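Local coordinates for protein chlamydomonas reinhardtii THB1 (PDB 6CII) that binds a single heme as a group I truncated hemoglobin, here in its cyanide-bound ferric state, and probably binds oxygen, at residues A[55-60]-A[116-121]; A[88-93]-A[123-128]. All coordinates share one frame; numbering follows the deposited sequence.

Interaction 1 (A[55-60]-A[116-121]); sequences AFMTYV and AIVASA. With HEM (protoporphyrin IX containing Fe), chain B.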
ATOM      1  N   ALA A  55       8.479  -2.347   0.044  1.00 10.61           N
ATOM      2  CA  ALA A  55       8.820  -3.768   0.129  1.00 11.74           C
ATOM      3  C   ALA A  55       7.571  -4.633   0.087  1.00 13.61           C
ATOM      4  O   ALA A  55       7.535  -5.671  -0.602  1.00 11.85           O
ATOM      5  CB  ALA A  55       9.637  -4.043   1.406  1.00 15.73           C
ATOM      6  N   PHE A  56       6.516  -4.197   0.779  1.00  9.98           N
ATOM      7  CA  PHE A  56       5.285  -4.975   0.798  1.00 11.68           C
ATOM      8  C   PHE A  56       4.631  -4.990  -0.568  1.00 11.74           C
ATOM      9  O   PHE A  56       4.241  -6.049  -1.072  1.00 11.53           O
ATOM     10  CB  PHE A  56       4.294  -4.432   1.822  1.00 11.62           C
ATOM     11  CG  PHE A  56       3.008  -5.201   1.821  1.00 16.54           C
ATOM     12  CD1 PHE A  56       2.952  -6.463   2.378  1.00 16.66           C
ATOM     13  CD2 PHE A  56       1.872  -4.694   1.200  1.00 16.75           C
ATOM     14  CE1 PHE A  56       1.764  -7.212   2.338  1.00 19.13           C
ATOM     15  CE2 PHE A  56       0.695  -5.442   1.157  1.00 18.68           C
ATOM     16  CZ  PHE A  56       0.653  -6.687   1.728  1.00 16.83           C
ATOM     17  N   MET A  57       4.480  -3.814  -1.181  1.00  9.27           N
ATOM     18  CA  MET A  57       3.827  -3.740  -2.481  0.55 11.07           C
ATOM     19  C   MET A  57       4.615  -4.510  -3.529  1.00 11.36           C
ATOM     20  O   MET A  57       4.034  -5.188  -4.387  1.00 11.71           O
ATOM     21  CB  MET A  57       3.673  -2.280  -2.904  0.55 10.80           C
ATOM     22  CG  MET A  57       2.777  -1.488  -1.992  0.55 12.57           C
ATOM     23  SD  MET A  57       1.073  -1.962  -2.261  0.55 13.33           S
ATOM     24  CE  MET A  57       0.216  -0.889  -1.109  0.55 11.56           C
ATOM     25  N   THR A  58       5.940  -4.408  -3.473  1.00 11.82           N
ATOM     26  CA  THR A  58       6.781  -5.156  -4.405  1.00 10.85           C
ATOM     27  C   THR A  58       6.496  -6.652  -4.306  1.00 12.20           C
ATOM     28  O   THR A  58       6.342  -7.339  -5.328  1.00 12.18           O
ATOM     29  CB  THR A  58       8.241  -4.855  -4.083  1.00  7.53           C
ATOM     30  OG1 THR A  58       8.515  -3.463  -4.311  1.00 12.13           O
ATOM     31  CG2 THR A  58       9.156  -5.689  -4.956  1.00 10.96           C
ATOM     32  N   TYR A  59       6.400  -7.155  -3.076  1.00 11.58           N
ATOM     33  CA  TYR A  59       6.088  -8.566  -2.842  1.00 14.76           C
ATOM     34  C   TYR A  59       4.713  -8.944  -3.392  1.00 15.74           C
ATOM     35  O   TYR A  59       4.592  -9.911  -4.157  1.00 14.75           O
ATOM     36  CB  TYR A  59       6.178  -8.871  -1.345  1.00 13.68           C
ATOM     37  CG  TYR A  59       5.621 -10.228  -0.990  1.00 16.26           C
ATOM     38  CD1 TYR A  59       6.248 -11.380  -1.429  1.00 23.28           C
ATOM     39  CD2 TYR A  59       4.444 -10.346  -0.270  1.00 18.42           C
ATOM     40  CE1 TYR A  59       5.750 -12.626  -1.123  1.00 28.06           C
ATOM     41  CE2 TYR A  59       3.927 -11.606   0.045  1.00 24.95           C
ATOM     42  CZ  TYR A  59       4.588 -12.731  -0.389  1.00 30.93           C
ATOM     43  OH  TYR A  59       4.084 -13.980  -0.095  1.00 45.75           O
ATOM     44  N   VAL A  60       3.653  -8.218  -3.009  1.00 13.75           N
ATOM     45  CA  VAL A  60       2.327  -8.692  -3.419  1.00 12.24           C
ATOM     46  C   VAL A  60       2.065  -8.452  -4.897  1.00 10.14           C
ATOM     47  O   VAL A  60       1.188  -9.111  -5.471  1.00 13.42           O
ATOM     48  CB  VAL A  60       1.181  -8.081  -2.594  1.00 14.74           C
ATOM     49  CG1 VAL A  60       1.331  -8.511  -1.122  1.00 16.86           C
ATOM     50  CG2 VAL A  60       1.112  -6.551  -2.757  1.00 11.22           C
ATOM     51  N   ALA A 116      -7.110  -4.883  -6.821  1.00 11.34           N
ATOM     52  CA  ALA A 116      -7.707  -6.112  -6.300  1.00 12.46           C
ATOM     53  C   ALA A 116      -6.769  -6.814  -5.334  1.00 14.26           C
ATOM     54  O   ALA A 116      -7.215  -7.414  -4.347  1.00 12.75           O
ATOM     55  CB  ALA A 116      -8.074  -7.034  -7.452  1.00 13.17           C
ATOM     56  N   ILE A 117      -5.471  -6.774  -5.620  1.00 10.80           N
ATOM     57  CA  ILE A 117      -4.486  -7.323  -4.697  1.00  9.80           C
ATOM     58  C   ILE A 117      -4.500  -6.551  -3.379  1.00 10.27           C
ATOM     59  O   ILE A 117      -4.484  -7.149  -2.294  1.00 13.75           O
ATOM     60  CB  ILE A 117      -3.090  -7.323  -5.345  1.00 11.41           C
ATOM     61  CG1 ILE A 117      -3.028  -8.315  -6.494  1.00 11.83           C
ATOM     62  CG2 ILE A 117      -2.028  -7.643  -4.293  1.00 13.91           C
ATOM     63  CD1 ILE A 117      -1.798  -8.168  -7.344  1.00 14.85           C
ATOM     64  N   VAL A 118      -4.554  -5.219  -3.444  1.00 12.51           N
ATOM     65  CA  VAL A 118      -4.711  -4.457  -2.208  1.00 13.58           C
ATOM     66  C   VAL A 118      -6.001  -4.844  -1.492  1.00 17.55           C
ATOM     67  O   VAL A 118      -6.038  -4.958  -0.262  1.00 15.99           O
ATOM     68  CB  VAL A 118      -4.647  -2.951  -2.498  1.00 17.91           C
ATOM     69  CG1 VAL A 118      -4.974  -2.151  -1.221  1.00 20.65           C
ATOM     70  CG2 VAL A 118      -3.288  -2.611  -3.028  1.00 16.30           C
ATOM     71  N   ALA A 119      -7.087  -5.056  -2.242  1.00 13.33           N
ATOM     72  CA  ALA A 119      -8.318  -5.471  -1.575  1.00 13.40           C
ATOM     73  C   ALA A 119      -8.124  -6.787  -0.834  1.00 13.00           C
ATOM     74  O   ALA A 119      -8.726  -7.000   0.231  1.00 15.81           O
ATOM     75  CB  ALA A 119      -9.457  -5.589  -2.585  1.00 12.06           C
ATOM     76  N   SER A 120      -7.301  -7.679  -1.379  1.00 13.73           N
ATOM     77  CA  SER A 120      -7.091  -8.968  -0.734  1.00 11.70           C
ATOM     78  C   SER A 120      -6.369  -8.828   0.595  1.00 19.22           C
ATOM     79  O   SER A 120      -6.433  -9.753   1.414  1.00 21.65           O
ATOM     80  CB  SER A 120      -6.322  -9.905  -1.662  1.00 16.13           C
ATOM     81  OG  SER A 120      -4.921  -9.727  -1.534  1.00 26.13           O
ATOM     82  N   ALA A 121      -5.700  -7.693   0.840  1.00 11.99           N
ATOM     83  CA  ALA A 121      -5.041  -7.448   2.121  1.00 15.25           C
ATOM     84  C   ALA A 121      -6.014  -7.122   3.235  1.00 17.34           C
ATOM     85  O   ALA A 121      -5.613  -7.148   4.404  1.00 21.20           O
ATOM     86  CB  ALA A 121      -4.038  -6.294   2.018  1.00 19.76           C
TER
HETATM   87  CHA HEM B 201       2.281  -0.083   8.944  1.00 10.16           C
HETATM   88  CHB HEM B 201       0.605  -1.981   4.757  1.00 10.21           C
HETATM   89  CHC HEM B 201      -3.798   0.051   5.665  1.00  9.43           C
HETATM   90  CHD HEM B 201      -1.740   2.692   9.304  1.00 12.52           C
HETATM   91  C1A HEM B 201       2.158  -0.774   7.762  1.00 11.67           C
HETATM   92  C2A HEM B 201       3.220  -1.541   7.156  1.00 11.09           C
HETATM   93  C3A HEM B 201       2.763  -2.046   6.012  1.00 10.73           C
HETATM   94  C4A HEM B 201       1.406  -1.628   5.817  1.00 11.00           C
HETATM   95  CMA HEM B 201       3.500  -2.935   4.986  1.00 13.11           C
HETATM   96  CAA HEM B 201       4.614  -1.711   7.803  1.00 14.43           C
HETATM   97  CBA HEM B 201       4.521  -2.892   8.781  1.00 18.94           C
HETATM   98  CGA HEM B 201       5.890  -3.243   9.288  1.00 19.92           C
HETATM   99  O1A HEM B 201       6.561  -4.066   8.621  1.00 22.88           O
HETATM  100  O2A HEM B 201       6.307  -2.685  10.335  1.00 27.28           O
HETATM  101  C1B HEM B 201      -0.712  -1.559   4.663  1.00  9.90           C
HETATM  102  C2B HEM B 201      -1.564  -1.841   3.543  1.00 15.01           C
HETATM  103  C3B HEM B 201      -2.762  -1.297   3.760  1.00 12.14           C
HETATM  104  C4B HEM B 201      -2.740  -0.627   5.051  1.00 10.16           C
HETATM  105  CMB HEM B 201      -1.126  -2.656   2.309  1.00 15.07           C
HETATM  106  CAB HEM B 201      -3.925  -1.416   2.758  1.00 15.53           C
HETATM  107  CBB HEM B 201      -4.912  -0.528   2.699  1.00 20.24           C
HETATM  108  C1C HEM B 201      -3.586   0.926   6.718  1.00 10.84           C
HETATM  109  C2C HEM B 201      -4.588   1.783   7.325  1.00 11.55           C
HETATM  110  C3C HEM B 201      -4.012   2.485   8.321  1.00 11.88           C
HETATM  111  C4C HEM B 201      -2.611   2.140   8.377  1.00  9.25           C
HETATM  112  CMC HEM B 201      -6.068   1.784   6.870  1.00 12.57           C
HETATM  113  CAC HEM B 201      -4.626   3.549   9.274  1.00 11.55           C
HETATM  114  CBC HEM B 201      -5.403   4.482   8.747  1.00 19.33           C
HETATM  115  C1D HEM B 201      -0.462   2.160   9.444  1.00  8.92           C
HETATM  116  C2D HEM B 201       0.488   2.676  10.382  1.00 11.08           C
HETATM  117  C3D HEM B 201       1.611   1.927  10.311  1.00 10.88           C
HETATM  118  C4D HEM B 201       1.398   0.901   9.327  1.00  9.01           C
HETATM  119  CMD HEM B 201       0.234   3.902  11.290  1.00 14.78           C
HETATM  120  CAD HEM B 201       2.889   2.140  11.142  1.00 12.14           C
HETATM  121  CBD HEM B 201       2.670   1.594  12.554  1.00 18.74           C
HETATM  122  CGD HEM B 201       3.915   1.830  13.382  1.00 27.45           C
HETATM  123  O1D HEM B 201       3.789   2.371  14.510  1.00 33.45           O
HETATM  124  O2D HEM B 201       5.027   1.470  12.916  1.00 24.25           O
HETATM  125  NA  HEM B 201       1.070  -0.866   6.909  1.00  9.51           N
HETATM  126  NB  HEM B 201      -1.462  -0.797   5.570  1.00 13.54           N
HETATM  127  NC  HEM B 201      -2.388   1.145   7.415  1.00  9.03           N
HETATM  128  ND  HEM B 201       0.127   1.069   8.801  1.00  8.71           N
HETATM  129 FE   HEM B 201      -0.632   0.126   7.183  1.00 11.65          FE
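Helix 46-60 approaches helix 108-126 most closely at V60 and I117, whose CA atoms lie 7.1 Å apart. In the 2-on-2 globin fold these are helices E and H, which meet here beside the heme. The evidence for direct contact rests mainly on this one pair. I117 CG2 sits 3.7 Å from V60 CB and equally near V60 CG2, while the other branch of I117 carries CD1 to 3.6 Å from V60 O. The two side chains run alongside each other in opposite senses, the isoleucine touching both the valine side chain and the carbonyl of the last helical residue.

F56 turns instead to the heme. With CG anti to the backbone nitrogen (chi1 178°), its ring meets methyl CMB obliquely, CE2 lying 3.5 Å from it, and its CB is 3.6 Å from methyl CMA. The methyls of two neighbouring pyrroles are therefore touched by the one side chain, and Y67 packs edge-to-face with the same ring. In the helix 108-126 backbone, the I117 carbonyl is gripped by a side chain of its own helix: S120 OG donates to I117 O over 2.7 Å, in the carbonyl plane on a lone pair (C=O...OG 134°).

Interaction 2 (A[88-93]-A[123-128]); sequences HHFDLV and PLIFGT. With HEM (protoporphyrin IX containing Fe), chain B.
F90 packs against I125 and F126, joining helix 87-103 to the end of helix 108-126, the G and H helices of the 2-on-2 globin fold, at one side of the heme pocket.

The contacts between the helices are apolar. I125 CD1 comes to the edge of the F90 ring, near its plane, 3.6 Å from CE2. F126 meets the same phenylalanine further back: its own ring edge points at F90 CB, with CE1 3.9 Å away, and the two aromatic side chains pass at a slant, without stacking. I125 CG2 lies 3.9 Å above one face of the F126 ring, offset toward the rim, and H87 stacks with that ring as well.

A second group of contacts is with the heme. F90 has CG anti to its backbone nitrogen (chi1 -176°), which carries the ring over vinyl carbon CBB, 3.3 Å from CE2; V93 CG1 touches the same CBB at 3.5 Å. I125 CD1 reaches pyrrole carbon C3B at 3.4 Å, and its side chain also packs on H76, the axial ligand of the iron. H89 CB lies 3.6 Å from CBC of the other vinyl. Replacing F90 with an alanine would probably leave vinyl CBB without its flat cover and I125 CD1 without a ring edge to pack against, opening a gap between helix and heme.

Backbone hydrogen bonds close the end of the second segment. G127 leaves the helix with a positive phi of 58° and closes it in a Schellman motif, in which G127 N bonds weakly to L124 O and T128 N bonds to P123 O at 3.1 Å.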
ATOM      1  N   HIS A  88     -13.359   1.837   7.252  1.00 13.03           N
ATOM      2  CA  HIS A  88     -13.488   3.050   6.456  1.00 13.92           C
ATOM      3  C   HIS A  88     -12.119   3.645   6.166  1.00 12.44           C
ATOM      4  O   HIS A  88     -11.866   4.102   5.044  1.00 12.31           O
ATOM      5  CB  HIS A  88     -14.375   4.074   7.159  1.00 15.75           C
ATOM      6  CG  HIS A  88     -14.473   5.388   6.437  1.00 16.46           C
ATOM      7  ND1 HIS A  88     -14.987   5.501   5.162  1.00 22.03           N
ATOM      8  CD2 HIS A  88     -14.102   6.638   6.806  1.00 23.41           C
ATOM      9  CE1 HIS A  88     -14.943   6.766   4.783  1.00 20.73           C
ATOM     10  NE2 HIS A  88     -14.420   7.476   5.766  1.00 23.73           N
ATOM     11  N   HIS A  89     -11.212   3.621   7.156  1.00  9.17           N
ATOM     12  CA  HIS A  89      -9.851   4.080   6.876  1.00 10.19           C
ATOM     13  C   HIS A  89      -9.222   3.250   5.778  1.00 10.60           C
ATOM     14  O   HIS A  89      -8.500   3.780   4.920  1.00 10.32           O
ATOM     15  CB  HIS A  89      -8.965   4.001   8.116  1.00  9.12           C
ATOM     16  CG  HIS A  89      -9.416   4.877   9.236  1.00  9.93           C
ATOM     17  ND1 HIS A  89      -9.679   4.385  10.490  1.00 11.82           N
ATOM     18  CD2 HIS A  89      -9.649   6.207   9.290  1.00 13.16           C
ATOM     19  CE1 HIS A  89     -10.085   5.374  11.270  1.00 13.94           C
ATOM     20  NE2 HIS A  89     -10.072   6.494  10.564  1.00 12.95           N
ATOM     21  N   PHE A  90      -9.429   1.937   5.818  1.00 11.55           N
ATOM     22  CA  PHE A  90      -8.919   1.092   4.750  1.00 12.19           C
ATOM     23  C   PHE A  90      -9.418   1.566   3.393  1.00 11.89           C
ATOM     24  O   PHE A  90      -8.634   1.677   2.445  1.00 11.23           O
ATOM     25  CB  PHE A  90      -9.299  -0.364   5.005  1.00 11.97           C
ATOM     26  CG  PHE A  90      -8.731  -1.320   3.998  1.00 10.02           C
ATOM     27  CD1 PHE A  90      -9.369  -1.524   2.779  1.00 14.07           C
ATOM     28  CD2 PHE A  90      -7.577  -2.022   4.274  1.00 11.71           C
ATOM     29  CE1 PHE A  90      -8.843  -2.398   1.842  1.00 11.94           C
ATOM     30  CE2 PHE A  90      -7.053  -2.914   3.354  1.00 17.88           C
ATOM     31  CZ  PHE A  90      -7.677  -3.103   2.143  1.00 15.70           C
ATOM     32  N   ASP A  91     -10.707   1.914   3.288  1.00  8.77           N
ATOM     33  CA  ASP A  91     -11.226   2.388   2.010  1.00 10.98           C
ATOM     34  C   ASP A  91     -10.581   3.700   1.605  1.00 11.15           C
ATOM     35  O   ASP A  91     -10.267   3.900   0.427  1.00 12.61           O
ATOM     36  CB  ASP A  91     -12.744   2.574   2.064  1.00 11.96           C
ATOM     37  CG  ASP A  91     -13.499   1.269   2.114  1.00 16.88           C
ATOM     38  OD1 ASP A  91     -12.975   0.217   1.693  1.00 16.37           O
ATOM     39  OD2 ASP A  91     -14.650   1.303   2.594  1.00 17.09           O
ATOM     40  N   LEU A  92     -10.358   4.599   2.568  1.00 10.12           N
ATOM     41  CA  LEU A  92      -9.709   5.861   2.238  1.00 10.72           C
ATOM     42  C   LEU A  92      -8.299   5.624   1.728  1.00 10.59           C
ATOM     43  O   LEU A  92      -7.834   6.311   0.796  1.00 11.13           O
ATOM     44  CB  LEU A  92      -9.680   6.775   3.462  1.00 13.32           C
ATOM     45  CG  LEU A  92     -11.005   7.296   4.043  1.00 12.73           C
ATOM     46  CD1 LEU A  92     -10.634   8.212   5.221  1.00 16.20           C
ATOM     47  CD2 LEU A  92     -11.840   8.059   3.002  1.00 18.12           C
ATOM     48  N   VAL A  93      -7.580   4.694   2.369  1.00  9.59           N
ATOM     49  CA  VAL A  93      -6.199   4.411   1.979  1.00 10.84           C
ATOM     50  C   VAL A  93      -6.156   3.796   0.594  1.00 12.66           C
ATOM     51  O   VAL A  93      -5.338   4.178  -0.245  1.00 11.14           O
ATOM     52  CB  VAL A  93      -5.537   3.503   3.027  1.00 11.31           C
ATOM     53  CG1 VAL A  93      -4.247   2.945   2.460  1.00 13.67           C
ATOM     54  CG2 VAL A  93      -5.226   4.324   4.237  1.00 11.46           C
ATOM     55  N   PRO A 123      -8.672  -8.768   4.716  1.00 18.51           N
ATOM     56  CA  PRO A 123      -8.825  -9.759   5.798  1.00 16.55           C
ATOM     57  C   PRO A 123      -7.545  -9.978   6.558  1.00 20.65           C
ATOM     58  O   PRO A 123      -7.586 -10.232   7.768  1.00 26.76           O
ATOM     59  CB  PRO A 123      -9.248 -11.044   5.067  1.00 20.32           C
ATOM     60  CG  PRO A 123      -9.566 -10.647   3.687  1.00 26.35           C
ATOM     61  CD  PRO A 123      -8.923  -9.358   3.388  1.00 17.48           C
ATOM     62  N   LEU A 124      -6.402  -9.909   5.871  1.00 18.55           N
ATOM     63  CA  LEU A 124      -5.122 -10.045   6.552  1.00 22.21           C
ATOM     64  C   LEU A 124      -4.948  -8.942   7.572  1.00 23.19           C
ATOM     65  O   LEU A 124      -4.567  -9.195   8.718  1.00 20.27           O
ATOM     66  CB  LEU A 124      -3.975 -10.015   5.541  1.00 21.63           C
ATOM     67  CG  LEU A 124      -4.092 -11.167   4.526  1.00 36.00           C
ATOM     68  CD1 LEU A 124      -2.917 -11.200   3.558  1.00 36.76           C
ATOM     69  CD2 LEU A 124      -4.254 -12.509   5.249  1.00 31.64           C
ATOM     70  N   ILE A 125      -5.239  -7.706   7.172  1.00 15.28           N
ATOM     71  CA  ILE A 125      -4.999  -6.567   8.056  1.00 21.35           C
ATOM     72  C   ILE A 125      -5.919  -6.618   9.273  1.00 22.45           C
ATOM     73  O   ILE A 125      -5.480  -6.369  10.402  1.00 30.66           O
ATOM     74  CB  ILE A 125      -5.157  -5.246   7.281  1.00 17.77           C
ATOM     75  CG1 ILE A 125      -3.912  -4.947   6.442  1.00 25.85           C
ATOM     76  CG2 ILE A 125      -5.441  -4.105   8.236  1.00 22.31           C
ATOM     77  CD1 ILE A 125      -4.186  -3.961   5.348  1.00 27.94           C
ATOM     78  N   PHE A 126      -7.201  -6.937   9.079  1.00 24.04           N
ATOM     79  CA  PHE A 126      -8.170  -6.878  10.172  1.00 21.78           C
ATOM     80  C   PHE A 126      -8.355  -8.212  10.868  1.00 36.84           C
ATOM     81  O   PHE A 126      -9.238  -8.331  11.726  1.00 35.30           O
ATOM     82  CB  PHE A 126      -9.528  -6.359   9.667  1.00 20.34           C
ATOM     83  CG  PHE A 126      -9.505  -4.896   9.302  1.00 14.84           C
ATOM     84  CD1 PHE A 126      -9.325  -4.499   7.988  1.00 18.33           C
ATOM     85  CD2 PHE A 126      -9.561  -3.922  10.289  1.00 12.55           C
ATOM     86  CE1 PHE A 126      -9.278  -3.164   7.659  1.00 16.88           C
ATOM     87  CE2 PHE A 126      -9.525  -2.567   9.956  1.00 14.52           C
ATOM     88  CZ  PHE A 126      -9.367  -2.196   8.644  1.00 16.36           C
ATOM     89  N   GLY A 127      -7.544  -9.210  10.526  1.00 38.41           N
ATOM     90  CA  GLY A 127      -7.666 -10.507  11.169  1.00 40.73           C
ATOM     91  C   GLY A 127      -9.035 -11.122  11.026  1.00 40.14           C
ATOM     92  O   GLY A 127      -9.494 -11.827  11.934  1.00 52.62           O
ATOM     93  N   THR A 128      -9.704 -10.870   9.909  1.00 38.67           N
ATOM     94  CA  THR A 128     -11.021 -11.435   9.661  1.00 48.13           C
ATOM     95  C   THR A 128     -10.920 -12.887   9.189  1.00 60.31           C
ATOM     96  O   THR A 128      -9.850 -13.495   9.230  1.00 47.14           O
ATOM     97  CB  THR A 128     -11.797 -10.604   8.616  1.00 47.30           C
ATOM     98  OG1 THR A 128     -11.991  -9.271   9.111  1.00 46.92           O
ATOM     99  CG2 THR A 128     -13.152 -11.235   8.316  1.00 47.61           C
TER
HETATM  100  CHA HEM B 201       2.281  -0.083   8.944  1.00 10.16           C
HETATM  101  CHB HEM B 201       0.605  -1.981   4.757  1.00 10.21           C
HETATM  102  CHC HEM B 201      -3.798   0.051   5.665  1.00  9.43           C
HETATM  103  CHD HEM B 201      -1.740   2.692   9.304  1.00 12.52           C
HETATM  104  C1A HEM B 201       2.158  -0.774   7.762  1.00 11.67           C
HETATM  105  C2A HEM B 201       3.220  -1.541   7.156  1.00 11.09           C
HETATM  106  C3A HEM B 201       2.763  -2.046   6.012  1.00 10.73           C
HETATM  107  C4A HEM B 201       1.406  -1.628   5.817  1.00 11.00           C
HETATM  108  CMA HEM B 201       3.500  -2.935   4.986  1.00 13.11           C
HETATM  109  CAA HEM B 201       4.614  -1.711   7.803  1.00 14.43           C
HETATM  110  CBA HEM B 201       4.521  -2.892   8.781  1.00 18.94           C
HETATM  111  CGA HEM B 201       5.890  -3.243   9.288  1.00 19.92           C
HETATM  112  O1A HEM B 201       6.561  -4.066   8.621  1.00 22.88           O
HETATM  113  O2A HEM B 201       6.307  -2.685  10.335  1.00 27.28           O
HETATM  114  C1B HEM B 201      -0.712  -1.559   4.663  1.00  9.90           C
HETATM  115  C2B HEM B 201      -1.564  -1.841   3.543  1.00 15.01           C
HETATM  116  C3B HEM B 201      -2.762  -1.297   3.760  1.00 12.14           C
HETATM  117  C4B HEM B 201      -2.740  -0.627   5.051  1.00 10.16           C
HETATM  118  CMB HEM B 201      -1.126  -2.656   2.309  1.00 15.07           C
HETATM  119  CAB HEM B 201      -3.925  -1.416   2.758  1.00 15.53           C
HETATM  120  CBB HEM B 201      -4.912  -0.528   2.699  1.00 20.24           C
HETATM  121  C1C HEM B 201      -3.586   0.926   6.718  1.00 10.84           C
HETATM  122  C2C HEM B 201      -4.588   1.783   7.325  1.00 11.55           C
HETATM  123  C3C HEM B 201      -4.012   2.485   8.321  1.00 11.88           C
HETATM  124  C4C HEM B 201      -2.611   2.140   8.377  1.00  9.25           C
HETATM  125  CMC HEM B 201      -6.068   1.784   6.870  1.00 12.57           C
HETATM  126  CAC HEM B 201      -4.626   3.549   9.274  1.00 11.55           C
HETATM  127  CBC HEM B 201      -5.403   4.482   8.747  1.00 19.33           C
HETATM  128  C1D HEM B 201      -0.462   2.160   9.444  1.00  8.92           C
HETATM  129  C2D HEM B 201       0.488   2.676  10.382  1.00 11.08           C
HETATM  130  C3D HEM B 201       1.611   1.927  10.311  1.00 10.88           C
HETATM  131  C4D HEM B 201       1.398   0.901   9.327  1.00  9.01           C
HETATM  132  CMD HEM B 201       0.234   3.902  11.290  1.00 14.78           C
HETATM  133  CAD HEM B 201       2.889   2.140  11.142  1.00 12.14           C
HETATM  134  CBD HEM B 201       2.670   1.594  12.554  1.00 18.74           C
HETATM  135  CGD HEM B 201       3.915   1.830  13.382  1.00 27.45           C
HETATM  136  O1D HEM B 201       3.789   2.371  14.510  1.00 33.45           O
HETATM  137  O2D HEM B 201       5.027   1.470  12.916  1.00 24.25           O
HETATM  138  NA  HEM B 201       1.070  -0.866   6.909  1.00  9.51           N
HETATM  139  NB  HEM B 201      -1.462  -0.797   5.570  1.00 13.54           N
HETATM  140  NC  HEM B 201      -2.388   1.145   7.415  1.00  9.03           N
HETATM  141  ND  HEM B 201       0.127   1.069   8.801  1.00  8.71           N
HETATM  142 FE   HEM B 201      -0.632   0.126   7.183  1.00 11.65          FE

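How the interactions relate
From the N terminus, helix 46-60 supplies the first partner of interaction 1, which closes a loop of 55 residues when the chain returns in 116-121. Segment 88-93 lies inside that loop, but its partner, 123-128, lies beyond it; interaction 2 closes 29 intervening residues, and the two closures cross instead of nesting. Both end on helix 108-126, which is thereby tied to helix 46-60 through its middle and to helix 87-103 through its C-terminal end. The centres are 12 Å apart, yet the contacts adjoin: V118 O packs 3.5 Å from F90 CZ. Both also touch the heme, and helix 72-82 borders each.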